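D-ribitol-5-phosphate phosphatase (Bacteroides thetaiotaomicron, PDB 4JB3) removes phosphate from D-ribitol 5-phosphate and D-ribitol 1-phosphate, and also dephosphorylates 5-amino-6-(5-phospho-D-ribitylamino)uracil, and so could take part in riboflavin biosynthesis. Local coordinates at residues A[27-32]-A[190-195]; A[61-66]-A[168-173]; A[100-105]-A[134-139]; A[129-134]-A[160-165]. All blocks are in the same frame, centred on the assembly; numbering follows the deposited sequence.

Interaction 1 of 4, residues A[27-32]-A[190-195]. With NA (sodium ion), chain B.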
loop_
_atom_site.group_PDB
_atom_site.type_symbol
_atom_site.label_atom_id
_atom_site.label_comp_id
_atom_site.label_asym_id
_atom_site.label_seq_id
_atom_site.Cartn_x
_atom_site.Cartn_y
_atom_site.Cartn_z
ATOM N N ILE A 27 -10.395 -2.075 -10.076
ATOM C CA ILE A 27 -10.082 -1.192 -8.954
ATOM C C ILE A 27 -8.667 -1.487 -8.507
ATOM O O ILE A 27 -8.311 -2.644 -8.298
ATOM C CB ILE A 27 -11.059 -1.389 -7.770
ATOM C CG1 ILE A 27 -12.506 -1.192 -8.227
ATOM C CG2 ILE A 27 -10.730 -0.400 -6.647
ATOM C CD1 ILE A 27 -13.557 -1.527 -7.174
ATOM N N VAL A 28 -7.858 -0.437 -8.393
ATOM C CA VAL A 28 -6.458 -0.552 -7.984
ATOM C C VAL A 28 -6.321 0.163 -6.651
ATOM O O VAL A 28 -6.581 1.362 -6.569
ATOM C CB VAL A 28 -5.518 0.087 -9.031
ATOM C CG1 VAL A 28 -4.059 0.014 -8.570
ATOM C CG2 VAL A 28 -5.663 -0.613 -10.388
ATOM N N PHE A 29 -5.927 -0.572 -5.611
ATOM C CA PHE A 29 -5.746 -0.019 -4.274
ATOM C C PHE A 29 -4.274 0.125 -3.906
ATOM O O PHE A 29 -3.452 -0.733 -4.235
ATOM C CB PHE A 29 -6.327 -0.971 -3.220
ATOM C CG PHE A 29 -7.825 -1.054 -3.199
ATOM C CD1 PHE A 29 -8.587 -0.104 -2.530
ATOM C CD2 PHE A 29 -8.470 -2.117 -3.817
ATOM C CE1 PHE A 29 -9.980 -0.197 -2.487
ATOM C CE2 PHE A 29 -9.848 -2.223 -3.776
ATOM C CZ PHE A 29 -10.608 -1.256 -3.113
ATOM N N ASP A 30 -3.944 1.182 -3.173
ATOM C CA ASP A 30 -2.695 1.231 -2.429
ATOM C C ASP A 30 -2.874 0.391 -1.157
ATOM O O ASP A 30 -4.007 0.047 -0.782
ATOM C CB ASP A 30 -2.379 2.674 -2.055
ATOM C CG ASP A 30 -0.949 2.856 -1.585
ATOM O OD1 ASP A 30 -0.137 1.909 -1.681
ATOM O OD2 ASP A 30 -0.631 3.964 -1.130
ATOM N N PHE A 31 -1.765 0.048 -0.509
ATOM C CA PHE A 31 -1.796 -0.711 0.740
ATOM C C PHE A 31 -1.828 0.278 1.918
ATOM O O PHE A 31 -2.903 0.563 2.464
ATOM C CB PHE A 31 -0.581 -1.647 0.809
ATOM C CG PHE A 31 -0.541 -2.515 2.039
ATOM C CD1 PHE A 31 -1.539 -3.453 2.274
ATOM C CD2 PHE A 31 0.490 -2.391 2.957
ATOM C CE1 PHE A 31 -1.505 -4.252 3.405
ATOM C CE2 PHE A 31 0.532 -3.195 4.090
ATOM C CZ PHE A 31 -0.473 -4.123 4.310
ATOM N N GLY A 32 -0.674 0.813 2.302
ATOM C CA GLY A 32 -0.624 1.761 3.402
ATOM C C GLY A 32 -1.396 3.034 3.091
ATOM O O GLY A 32 -1.255 3.605 2.001
ATOM N N LEU A 190 -10.589 2.422 -11.404
ATOM C CA LEU A 190 -10.558 3.363 -10.292
ATOM C C LEU A 190 -9.307 3.132 -9.459
ATOM O O LEU A 190 -9.098 2.036 -8.923
ATOM C CB LEU A 190 -11.789 3.195 -9.400
ATOM C CG LEU A 190 -11.864 4.223 -8.261
ATOM C CD1 LEU A 190 -12.148 5.628 -8.774
ATOM C CD2 LEU A 190 -12.930 3.806 -7.269
ATOM N N PHE A 191 -8.490 4.173 -9.355
ATOM C CA PHE A 191 -7.260 4.132 -8.592
ATOM C C PHE A 191 -7.508 4.793 -7.244
ATOM O O PHE A 191 -7.917 5.948 -7.183
ATOM C CB PHE A 191 -6.145 4.843 -9.361
ATOM C CG PHE A 191 -4.845 4.955 -8.608
ATOM C CD1 PHE A 191 -4.222 3.831 -8.069
ATOM C CD2 PHE A 191 -4.225 6.183 -8.473
ATOM C CE1 PHE A 191 -3.002 3.952 -7.390
ATOM C CE2 PHE A 191 -3.018 6.307 -7.802
ATOM C CZ PHE A 191 -2.406 5.193 -7.264
ATOM N N VAL A 192 -7.273 4.041 -6.170
ATOM C CA VAL A 192 -7.561 4.471 -4.805
ATOM C C VAL A 192 -6.270 4.608 -4.006
ATOM O O VAL A 192 -5.621 3.608 -3.707
ATOM C CB VAL A 192 -8.490 3.468 -4.093
ATOM C CG1 VAL A 192 -8.921 4.015 -2.730
ATOM C CG2 VAL A 192 -9.707 3.137 -4.945
ATOM N N ASP A 193 -5.899 5.837 -3.664
ATOM C CA ASP A 193 -4.605 6.109 -3.051
ATOM C C ASP A 193 -4.758 7.352 -2.204
ATOM O O ASP A 193 -5.418 8.309 -2.618
ATOM C CB ASP A 193 -3.560 6.329 -4.162
ATOM C CG ASP A 193 -2.125 6.254 -3.662
ATOM O OD1 ASP A 193 -1.775 6.940 -2.680
ATOM O OD2 ASP A 193 -1.324 5.505 -4.260
ATOM N N ASP A 194 -4.166 7.348 -1.012
ATOM C CA ASP A 194 -4.280 8.513 -0.142
ATOM C C ASP A 194 -3.283 9.625 -0.467
ATOM O O ASP A 194 -3.380 10.730 0.086
ATOM C CB ASP A 194 -4.140 8.119 1.336
ATOM C CG ASP A 194 -2.801 7.483 1.644
ATOM O OD1 ASP A 194 -2.419 6.541 0.920
ATOM O OD2 ASP A 194 -2.125 7.914 2.607
ATOM N N GLY A 195 -2.322 9.330 -1.349
ATOM C CA GLY A 195 -1.261 10.286 -1.641
ATOM C C GLY A 195 -1.531 11.158 -2.856
ATOM O O GLY A 195 -1.810 10.642 -3.949
HETATM NA NA NA B . -0.483 5.252 0.702
HETATM O O HOH W 1 0.302 6.888 -0.867
HETATM O O HOH W 2 0.390 6.686 2.367
#

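Interaction 2 of 4, residues A[61-66]-A[168-173]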
loop_
_atom_site.group_PDB
_atom_site.type_symbol
_atom_site.label_atom_id
_atom_site.label_comp_id
_atom_site.label_asym_id
_atom_site.label_seq_id
_atom_site.Cartn_x
_atom_site.Cartn_y
_atom_site.Cartn_z
ATOM N N LYS A 61 5.472 9.616 4.466
ATOM C CA LYS A 61 4.195 8.913 4.420
ATOM C C LYS A 61 3.917 8.329 3.033
ATOM O O LYS A 61 3.115 7.400 2.903
ATOM C CB LYS A 61 3.069 9.879 4.796
ATOM C CG LYS A 61 1.887 9.255 5.518
ATOM C CD LYS A 61 0.852 10.316 5.834
ATOM C CE LYS A 61 1.512 11.528 6.466
ATOM N NZ LYS A 61 0.561 12.646 6.726
ATOM N N TYR A 62 4.583 8.859 2.007
ATOM C CA TYR A 62 4.186 8.583 0.620
ATOM C C TYR A 62 5.306 8.106 -0.287
ATOM O O TYR A 62 5.078 7.291 -1.181
ATOM C CB TYR A 62 3.574 9.830 -0.021
ATOM C CG TYR A 62 2.439 10.433 0.763
ATOM C CD1 TYR A 62 1.224 9.771 0.886
ATOM C CD2 TYR A 62 2.582 11.666 1.375
ATOM C CE1 TYR A 62 0.183 10.327 1.605
ATOM C CE2 TYR A 62 1.548 12.232 2.091
ATOM C CZ TYR A 62 0.358 11.557 2.208
ATOM O OH TYR A 62 -0.672 12.123 2.923
ATOM N N HIS A 63 6.502 8.637 -0.071
ATOM C CA HIS A 63 7.637 8.368 -0.939
ATOM C C HIS A 63 8.928 8.465 -0.135
ATOM O O HIS A 63 9.359 9.560 0.234
ATOM C CB HIS A 63 7.654 9.383 -2.089
ATOM C CG HIS A 63 8.752 9.166 -3.082
ATOM N ND1 HIS A 63 8.607 8.352 -4.189
ATOM C CD2 HIS A 63 10.008 9.666 -3.145
ATOM C CE1 HIS A 63 9.733 8.356 -4.882
ATOM N NE2 HIS A 63 10.597 9.146 -4.271
ATOM N N GLN A 64 9.551 7.320 0.131
ATOM C CA GLN A 64 10.791 7.316 0.895
ATOM C C GLN A 64 11.946 7.848 0.065
ATOM O O GLN A 64 11.856 7.912 -1.162
ATOM C CB GLN A 64 11.120 5.908 1.395
ATOM C CG GLN A 64 9.968 5.197 2.100
ATOM C CD GLN A 64 9.367 6.003 3.231
ATOM O OE1 GLN A 64 10.048 6.792 3.895
ATOM N NE2 GLN A 64 8.071 5.822 3.447
ATOM N N THR A 65 13.020 8.242 0.748
ATOM C CA THR A 65 14.250 8.674 0.097
ATOM C C THR A 65 15.439 7.913 0.679
ATOM O O THR A 65 15.273 7.110 1.609
ATOM C CB THR A 65 14.487 10.182 0.275
ATOM O OG1 THR A 65 14.596 10.481 1.671
ATOM C CG2 THR A 65 13.331 10.971 -0.323
ATOM N N GLY A 66 16.626 8.154 0.133
ATOM C CA GLY A 66 17.826 7.504 0.639
ATOM C C GLY A 66 17.748 5.988 0.580
ATOM O O GLY A 66 17.182 5.426 -0.363
ATOM N N THR A 168 9.271 3.479 -7.517
ATOM C CA THR A 168 8.229 3.815 -6.549
ATOM C C THR A 168 7.296 4.880 -7.104
ATOM O O THR A 168 7.745 5.787 -7.821
ATOM C CB THR A 168 8.813 4.328 -5.215
ATOM O OG1 THR A 168 9.889 5.239 -5.482
ATOM C CG2 THR A 168 9.328 3.178 -4.390
ATOM N N LYS A 169 6.008 4.775 -6.771
ATOM C CA LYS A 169 5.054 5.851 -7.044
ATOM C C LYS A 169 5.630 7.107 -6.393
ATOM O O LYS A 169 6.174 7.028 -5.290
ATOM C CB LYS A 169 3.690 5.527 -6.426
ATOM C CG LYS A 169 3.023 4.266 -6.991
ATOM C CD LYS A 169 1.619 4.101 -6.393
ATOM C CE LYS A 169 1.745 3.710 -4.953
ATOM N NZ LYS A 169 0.431 3.535 -4.302
ATOM N N PRO A 170 5.491 8.269 -7.044
ATOM C CA PRO A 170 4.643 8.533 -8.210
ATOM C C PRO A 170 5.349 8.401 -9.560
ATOM O O PRO A 170 4.902 9.030 -10.515
ATOM C CB PRO A 170 4.218 9.985 -7.979
ATOM C CG PRO A 170 5.456 10.604 -7.382
ATOM C CD PRO A 170 6.062 9.519 -6.503
ATOM N N ALA A 171 6.406 7.601 -9.652
ATOM C CA ALA A 171 7.062 7.404 -10.946
ATOM C C ALA A 171 6.069 6.831 -11.952
ATOM O O ALA A 171 5.408 5.825 -11.662
ATOM C CB ALA A 171 8.252 6.476 -10.804
ATOM N N PRO A 172 5.956 7.462 -13.132
ATOM C CA PRO A 172 5.008 6.966 -14.132
ATOM C C PRO A 172 5.326 5.524 -14.520
ATOM O O PRO A 172 4.414 4.788 -14.896
ATOM C CB PRO A 172 5.236 7.895 -15.330
ATOM C CG PRO A 172 5.806 9.142 -14.747
ATOM C CD PRO A 172 6.630 8.696 -13.569
ATOM N N GLU A 173 6.592 5.125 -14.412
ATOM C CA GLU A 173 7.017 3.798 -14.851
ATOM C C GLU A 173 6.308 2.653 -14.118
ATOM O O GLU A 173 6.055 1.606 -14.712
ATOM C CB GLU A 173 8.534 3.650 -14.699
ATOM C CG GLU A 173 9.357 4.549 -15.631
ATOM C CD GLU A 173 9.797 5.847 -14.976
ATOM O OE1 GLU A 173 9.047 6.382 -14.135
ATOM O OE2 GLU A 173 10.903 6.331 -15.302
HETATM O O HOH W 3 10.651 5.854 -2.765
#

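Interaction 3 of 4, residues A[100-105]-A[134-139]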
loop_
_atom_site.group_PDB
_atom_site.type_symbol
_atom_site.label_atom_id
_atom_site.label_comp_id
_atom_site.label_asym_id
_atom_site.label_seq_id
_atom_site.Cartn_x
_atom_site.Cartn_y
_atom_site.Cartn_z
ATOM N N GLN A 100 10.327 -5.286 12.697
ATOM C CA GLN A 100 9.430 -4.696 13.686
ATOM C C GLN A 100 9.387 -3.175 13.578
ATOM O O GLN A 100 8.325 -2.568 13.776
ATOM C CB GLN A 100 9.773 -5.161 15.101
ATOM C CG GLN A 100 9.459 -6.636 15.339
ATOM C CD GLN A 100 8.035 -7.011 14.949
ATOM O OE1 GLN A 100 7.078 -6.321 15.301
ATOM N NE2 GLN A 100 7.893 -8.107 14.211
ATOM N N ALA A 101 10.513 -2.558 13.220
ATOM C CA ALA A 101 10.521 -1.113 13.012
ATOM C C ALA A 101 9.633 -0.730 11.833
ATOM O O ALA A 101 8.817 0.186 11.936
ATOM C CB ALA A 101 11.942 -0.586 12.831
ATOM N N TRP A 102 9.766 -1.441 10.720
ATOM C CA TRP A 102 8.880 -1.220 9.578
ATOM C C TRP A 102 7.398 -1.379 9.920
ATOM O O TRP A 102 6.555 -0.611 9.438
ATOM C CB TRP A 102 9.249 -2.159 8.428
ATOM C CG TRP A 102 10.312 -1.571 7.554
ATOM C CD1 TRP A 102 11.628 -1.956 7.484
ATOM C CD2 TRP A 102 10.170 -0.464 6.652
ATOM N NE1 TRP A 102 12.300 -1.165 6.580
ATOM C CE2 TRP A 102 11.431 -0.236 6.065
ATOM C CE3 TRP A 102 9.095 0.357 6.285
ATOM C CZ2 TRP A 102 11.642 0.759 5.119
ATOM C CZ3 TRP A 102 9.306 1.346 5.351
ATOM C CH2 TRP A 102 10.569 1.548 4.781
ATOM N N LEU A 103 7.075 -2.377 10.738
ATOM C CA LEU A 103 5.677 -2.606 11.097
ATOM C C LEU A 103 5.141 -1.489 11.996
ATOM O O LEU A 103 3.923 -1.359 12.178
ATOM C CB LEU A 103 5.497 -3.978 11.740
ATOM C CG LEU A 103 5.803 -5.139 10.793
ATOM C CD1 LEU A 103 5.560 -6.468 11.483
ATOM C CD2 LEU A 103 4.975 -5.045 9.525
ATOM N N GLY A 104 6.046 -0.675 12.531
ATOM C CA GLY A 104 5.674 0.503 13.291
ATOM C C GLY A 104 4.876 1.505 12.479
ATOM O O GLY A 104 4.179 2.342 13.049
ATOM N N PHE A 105 4.969 1.419 11.150
ATOM C CA PHE A 105 4.187 2.299 10.281
ATOM C C PHE A 105 2.698 2.013 10.351
ATOM O O PHE A 105 1.888 2.864 9.987
ATOM C CB PHE A 105 4.594 2.110 8.818
ATOM C CG PHE A 105 5.653 3.060 8.334
ATOM C CD1 PHE A 105 5.321 4.353 7.946
ATOM C CD2 PHE A 105 6.968 2.647 8.218
ATOM C CE1 PHE A 105 6.298 5.230 7.480
ATOM C CE2 PHE A 105 7.949 3.515 7.759
ATOM C CZ PHE A 105 7.609 4.809 7.386
ATOM N N PRO A 134 10.087 -5.922 1.349
ATOM C CA PRO A 134 9.968 -7.305 1.826
ATOM C C PRO A 134 9.649 -7.444 3.306
ATOM O O PRO A 134 9.032 -8.445 3.693
ATOM C CB PRO A 134 11.352 -7.892 1.535
ATOM C CG PRO A 134 11.865 -7.091 0.393
ATOM C CD PRO A 134 11.352 -5.697 0.624
ATOM N N PHE A 135 10.053 -6.482 4.132
ATOM C CA PHE A 135 9.753 -6.601 5.554
ATOM C C PHE A 135 8.251 -6.531 5.771
ATOM O O PHE A 135 7.661 -7.370 6.472
ATOM C CB PHE A 135 10.431 -5.493 6.359
ATOM C CG PHE A 135 11.928 -5.545 6.325
ATOM C CD1 PHE A 135 12.632 -6.404 7.166
ATOM C CD2 PHE A 135 12.638 -4.713 5.472
ATOM C CE1 PHE A 135 14.028 -6.450 7.137
ATOM C CE2 PHE A 135 14.040 -4.748 5.441
ATOM C CZ PHE A 135 14.731 -5.627 6.271
ATOM N N VAL A 136 7.631 -5.515 5.187
ATOM C CA VAL A 136 6.195 -5.327 5.331
ATOM C C VAL A 136 5.419 -6.478 4.687
ATOM O O VAL A 136 4.469 -7.004 5.269
ATOM C CB VAL A 136 5.763 -3.978 4.739
ATOM C CG1 VAL A 136 4.232 -3.812 4.787
ATOM C CG2 VAL A 136 6.460 -2.835 5.490
ATOM N N MET A 137 5.840 -6.879 3.496
ATOM C CA MET A 137 5.135 -7.939 2.780
ATOM C C MET A 137 5.283 -9.330 3.409
ATOM O O MET A 137 4.409 -10.182 3.242
ATOM C CB MET A 137 5.521 -7.933 1.298
ATOM C CG MET A 137 4.962 -6.735 0.525
ATOM S SD MET A 137 3.151 -6.640 0.511
ATOM C CE MET A 137 2.877 -5.322 1.680
ATOM N N SER A 138 6.357 -9.568 4.152
ATOM C CA SER A 138 6.468 -10.852 4.840
ATOM C C SER A 138 5.342 -11.029 5.858
ATOM O O SER A 138 4.917 -12.152 6.129
ATOM C CB SER A 138 7.839 -11.017 5.493
ATOM O OG SER A 138 7.989 -10.167 6.609
ATOM N N TRP A 139 4.858 -9.916 6.401
ATOM C CA TRP A 139 3.679 -9.901 7.261
ATOM C C TRP A 139 2.374 -9.904 6.456
ATOM O O TRP A 139 1.521 -10.774 6.647
ATOM C CB TRP A 139 3.718 -8.676 8.191
ATOM C CG TRP A 139 2.370 -8.270 8.723
ATOM C CD1 TRP A 139 1.571 -8.983 9.571
ATOM C CD2 TRP A 139 1.669 -7.050 8.448
ATOM N NE1 TRP A 139 0.415 -8.284 9.836
ATOM C CE2 TRP A 139 0.448 -7.096 9.154
ATOM C CE3 TRP A 139 1.956 -5.925 7.670
ATOM C CZ2 TRP A 139 -0.487 -6.053 9.106
ATOM C CZ3 TRP A 139 1.029 -4.889 7.627
ATOM C CH2 TRP A 139 -0.179 -4.963 8.338
#

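Interaction 4 of 4, residues A[129-134]-A[160-165]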
loop_
_atom_site.group_PDB
_atom_site.type_symbol
_atom_site.label_atom_id
_atom_site.label_comp_id
_atom_site.label_asym_id
_atom_site.label_seq_id
_atom_site.Cartn_x
_atom_site.Cartn_y
_atom_site.Cartn_z
ATOM N N LEU A 129 -1.391 -1.726 -6.019
ATOM C CA LEU A 129 -0.216 -1.051 -6.571
ATOM C C LEU A 129 0.354 -0.225 -5.441
ATOM O O LEU A 129 -0.268 0.750 -5.003
ATOM C CB LEU A 129 -0.592 -0.171 -7.767
ATOM C CG LEU A 129 0.517 0.685 -8.390
ATOM C CD1 LEU A 129 1.588 -0.187 -9.034
ATOM C CD2 LEU A 129 -0.048 1.670 -9.414
ATOM N N SER A 130 1.519 -0.625 -4.931
ATOM C CA SER A 130 1.993 -0.029 -3.694
ATOM C C SER A 130 3.491 0.102 -3.578
ATOM O O SER A 130 4.257 -0.771 -4.030
ATOM C CB SER A 130 1.466 -0.827 -2.497
ATOM O OG SER A 130 1.671 -0.103 -1.291
ATOM N N ASN A 131 3.904 1.198 -2.954
ATOM C CA ASN A 131 5.262 1.327 -2.464
ATOM C C ASN A 131 5.405 0.523 -1.192
ATOM O O ASN A 131 4.763 0.812 -0.169
ATOM C CB ASN A 131 5.587 2.781 -2.149
ATOM C CG ASN A 131 5.668 3.637 -3.375
ATOM O OD1 ASN A 131 5.659 3.140 -4.501
ATOM N ND2 ASN A 131 5.753 4.945 -3.169
ATOM N N THR A 132 6.254 -0.489 -1.249
ATOM C CA THR A 132 6.416 -1.353 -0.105
ATOM C C THR A 132 7.760 -2.060 -0.168
ATOM O O THR A 132 8.615 -1.707 -0.981
ATOM C CB THR A 132 5.199 -2.323 0.037
ATOM O OG1 THR A 132 5.220 -2.956 1.323
ATOM C CG2 THR A 132 5.181 -3.366 -1.073
ATOM N N ASN A 133 7.947 -3.042 0.707
ATOM C CA ASN A 133 9.234 -3.683 0.855
ATOM C C ASN A 133 9.047 -5.078 1.431
ATOM O O ASN A 133 7.960 -5.399 1.922
ATOM C CB ASN A 133 10.158 -2.801 1.706
ATOM C CG ASN A 133 9.662 -2.623 3.111
ATOM O OD1 ASN A 133 9.668 -3.564 3.906
ATOM N ND2 ASN A 133 9.228 -1.410 3.434
ATOM N N PRO A 134 10.087 -5.922 1.349
ATOM C CA PRO A 134 9.968 -7.305 1.826
ATOM C C PRO A 134 9.649 -7.444 3.306
ATOM O O PRO A 134 9.032 -8.445 3.693
ATOM C CB PRO A 134 11.352 -7.892 1.535
ATOM C CG PRO A 134 11.865 -7.091 0.393
ATOM C CD PRO A 134 11.352 -5.697 0.624
ATOM N N TYR A 160 1.087 -5.535 -7.401
ATOM C CA TYR A 160 2.188 -4.846 -8.057
ATOM C C TYR A 160 2.955 -4.080 -6.989
ATOM O O TYR A 160 2.485 -3.071 -6.451
ATOM C CB TYR A 160 1.679 -3.912 -9.163
ATOM C CG TYR A 160 0.999 -4.666 -10.283
ATOM C CD1 TYR A 160 1.733 -5.174 -11.338
ATOM C CD2 TYR A 160 -0.375 -4.913 -10.265
ATOM C CE1 TYR A 160 1.122 -5.880 -12.364
ATOM C CE2 TYR A 160 -0.993 -5.621 -11.292
ATOM C CZ TYR A 160 -0.243 -6.098 -12.334
ATOM O OH TYR A 160 -0.850 -6.803 -13.352
ATOM N N LEU A 161 4.152 -4.575 -6.695
ATOM C CA LEU A 161 4.938 -4.123 -5.544
ATOM C C LEU A 161 6.167 -3.376 -6.028
ATOM O O LEU A 161 6.943 -3.902 -6.833
ATOM C CB LEU A 161 5.370 -5.342 -4.712
ATOM C CG LEU A 161 4.232 -6.284 -4.292
ATOM C CD1 LEU A 161 4.776 -7.482 -3.519
ATOM C CD2 LEU A 161 3.218 -5.521 -3.454
ATOM N N SER A 162 6.354 -2.159 -5.522
ATOM C CA SER A 162 7.459 -1.308 -5.968
ATOM C C SER A 162 8.818 -2.013 -5.972
ATOM O O SER A 162 9.586 -1.880 -6.926
ATOM C CB SER A 162 7.531 -0.052 -5.096
ATOM O OG SER A 162 7.775 -0.407 -3.745
ATOM N N TYR A 163 9.118 -2.758 -4.913
ATOM C CA TYR A 163 10.460 -3.328 -4.759
ATOM C C TYR A 163 10.750 -4.441 -5.762
ATOM O O TYR A 163 11.914 -4.789 -5.998
ATOM C CB TYR A 163 10.715 -3.776 -3.315
ATOM C CG TYR A 163 9.964 -5.002 -2.855
ATOM C CD1 TYR A 163 10.513 -6.270 -2.998
ATOM C CD2 TYR A 163 8.717 -4.890 -2.249
ATOM C CE1 TYR A 163 9.829 -7.397 -2.558
ATOM C CE2 TYR A 163 8.033 -6.009 -1.788
ATOM C CZ TYR A 163 8.593 -7.253 -1.950
ATOM O OH TYR A 163 7.922 -8.377 -1.503
ATOM N N GLN A 164 9.702 -4.987 -6.368
ATOM C CA GLN A 164 9.888 -6.006 -7.391
ATOM C C GLN A 164 9.917 -5.405 -8.785
ATOM O O GLN A 164 10.307 -6.067 -9.743
ATOM C CB GLN A 164 8.770 -7.036 -7.304
ATOM C CG GLN A 164 8.806 -7.834 -6.030
ATOM C CD GLN A 164 7.831 -8.983 -6.061
ATOM O OE1 GLN A 164 6.729 -8.850 -6.577
ATOM N NE2 GLN A 164 8.238 -10.125 -5.522
ATOM N N LEU A 165 9.524 -4.139 -8.890
ATOM C CA LEU A 165 9.383 -3.486 -10.188
ATOM C C LEU A 165 10.440 -2.423 -10.485
ATOM O O LEU A 165 10.570 -1.981 -11.635
ATOM C CB LEU A 165 7.979 -2.900 -10.333
ATOM C CG LEU A 165 6.862 -3.933 -10.204
ATOM C CD1 LEU A 165 5.505 -3.249 -10.312
ATOM C CD2 LEU A 165 7.023 -4.982 -11.288
#

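Interaction 1 of 4, residues A[27-32]-A[190-195]
Asp30 and Asp194 meet at one sodium ion, each lending a single carboxylate oxygen: Asp30 OD2 lies 2.2 Å from the metal and Asp194 OD1 2.3 Å. Gly32 contributes its carbonyl O, and two waters bring the ligands to five. One water donates to Asp193 OD1 (2.8 Å), the other to Asp194 OD2.

Asp193 is therefore a second-shell residue. Its CG is anti to the backbone N (chi1 -165°), which brings its carboxylate beside that of Asp30, the planes 31° apart. OD1 also accepts the N-H of Gly195 on its anti side, forming an Asx turn, while OD2 makes a salt bridge to Lys169, whose amine also reaches Asp30 OD1. With an alanine at Asp193, Lys169 would probably lose one of its two acidic mates, and the metal-bound water and the N-H of Gly195 this acceptor.

Behind the site, parallel strands are joined by Val28 N to Leu190 O (2.8 Å), Val192 N to Val28 O (2.8 Å) and Asp30 N to Val192 O (3.0 Å), the last placing Asp30 just past its strand. Acidic residues at the C-terminal ends of adjacent parallel strands, one the probable nucleophile and magnesium ligand, are the signature of the HAD phosphatase active site.

Interaction 2 of 4, residues A[61-66]-A[168-173]
A first torsion of -178° swings the His63 imidazole to the far side of CB from its own backbone N and carries it to the 168-173 loop. Thr168 is set differently: its OG1 lodges between N and the carbonyl carbon, facing the ring, with His63 CE1 3.2 Å from Thr168 OG1. The two side chains cross at about a right angle.

The direct polar bond runs from His63 ND1 to Lys169 O, 3.0 Å long and nearly straight at 167°. The oxygen sits at the ring edge, close to its plane, although the donor is tilted 28° from the carbonyl plane. Lys169, followed by a cis peptide into Pro170, is consistent with the conserved lysine of HAD motif III; its amine serves the acidic site, and its carbonyl receives His63. Pro170 CD packs beside the same nitrogen, 3.6 Å from His63 ND1.

With a leucine in place of His63, Lys169 O would probably be left without this donor, and the loop 61-66 would lose its direct polar hold here. One water rests over the centre of one imidazole face and donates to both Gln64 O and Thr168 OG1; that hydroxyl is bonded to Glu73 as well.

Interaction 3 of 4, residues A[100-105]-A[134-139]
Phe135, whose ring meets Trp102 across the contact, gives its carbonyl O to the hydroxyl of Ser138, with Ser138 OG 2.8 Å from Phe135 O. Ser138 OG is bonded to Lys99 NZ too, a polar tie from helix 134-140 to helix 95-103. The first of these helices belongs to the alpha/beta core and the second to the helical region inserted between the first two sheet strands, the position of the C1 cap in HAD phosphatases, so the contact lies where cap and core meet.

Between the two helices the packing is apolar and largely aromatic. The five-membered ring of Trp102 and the ring of Phe135 are nearly parallel, at 12°, but displaced so far that they barely overlap, with centroids 5.0 Å apart. The closest atoms are Trp102 CD1 and Phe135 CD2, 3.6 Å apart, and Trp102 NE1 lies 3.7 Å from Phe135 CD2. Val136 CG2 packs at the root of the indole, 4.1 Å from Trp102 CB. Two more rings meet Trp102: Phe47 edge-to-face and Phe81 at about 45°.

One turn along helix 134-140, Trp139 brings the six-membered part of its indole to Leu103. With Leu103 CG anti to its own carbonyl carbon (chi1 -65°), one branch of the leucine extends across the gap: Leu103 CD2 lies 3.7 Å from Trp139 CE3.

Interaction 4 of 4, residues A[129-134]-A[160-165]
Tyr163 can be followed outward along the bend that Thr132, Asn133 and Pro134 make. Its first torsion, 71°, places CG in the cleft flanked by N and C and sets the ring against Asn133 and Pro134. Tyr163 CB passes Thr132 O at 3.8 Å. Beyond CG, Tyr163 CD2 lies 3.4 Å from Asn133 CA, and over the same side of the ring Pro134 CG lies 3.6 Å from Tyr163 CE1. Pro134 CD stands over the centre of the ring, 3.7 Å from the Tyr163 centroid and 8° off the normal, a CH-pi contact. Thr132 CG2 approaches the ring edge in plane, and Tyr163 OH, at the tip, reaches the CB of Met137.

Upstream, the contact is ordinary parallel sheet within a beta-alpha-beta unit. Ser130 N bonds to Tyr160 O (3.0 Å) and Ser162 N to Ser130 O (2.9 Å), while Leu129 CD1 packs on Tyr160 CB. Where the strands end, Ser162 OG takes over, accepting the N-H of Thr132 at 2.9 Å and 163°; it is also bonded to Glu72 O. Ser130 OG bonds instead to Asp30, the probable nucleophile.

The chemistry thus changes along the contact, from directional backbone bonds to a serine hydroxyl and then to an aromatic face. Proline at the first turn of helix 134-140 has no N-H to offer, and its CD hydrogens, probably polarised by the adjacent nitrogen, suit the pi cloud of Tyr163.

How the interactions relate
From the N terminus, strand 26-29 opens the widest loop, which interaction 1 closes only at strand 189-192; the other three contacts all nest inside it. Interaction 2 closes the next loop, joining residues 61-66 to the segment leading into helix 172-182, and encloses interactions 3 and 4. These two cross along the chain and share Pro134: interaction 3 ties helix 95-103 to helix 134-140, while interaction 4 joins strands 125-130 and 158-161 on either side of that helix in sequence. Spatially, interactions 1 and 4 belong to one parallel sheet, whereas Lys169 of interaction 2 reaches both, its amine also bonding to Leu129 O of interaction 4.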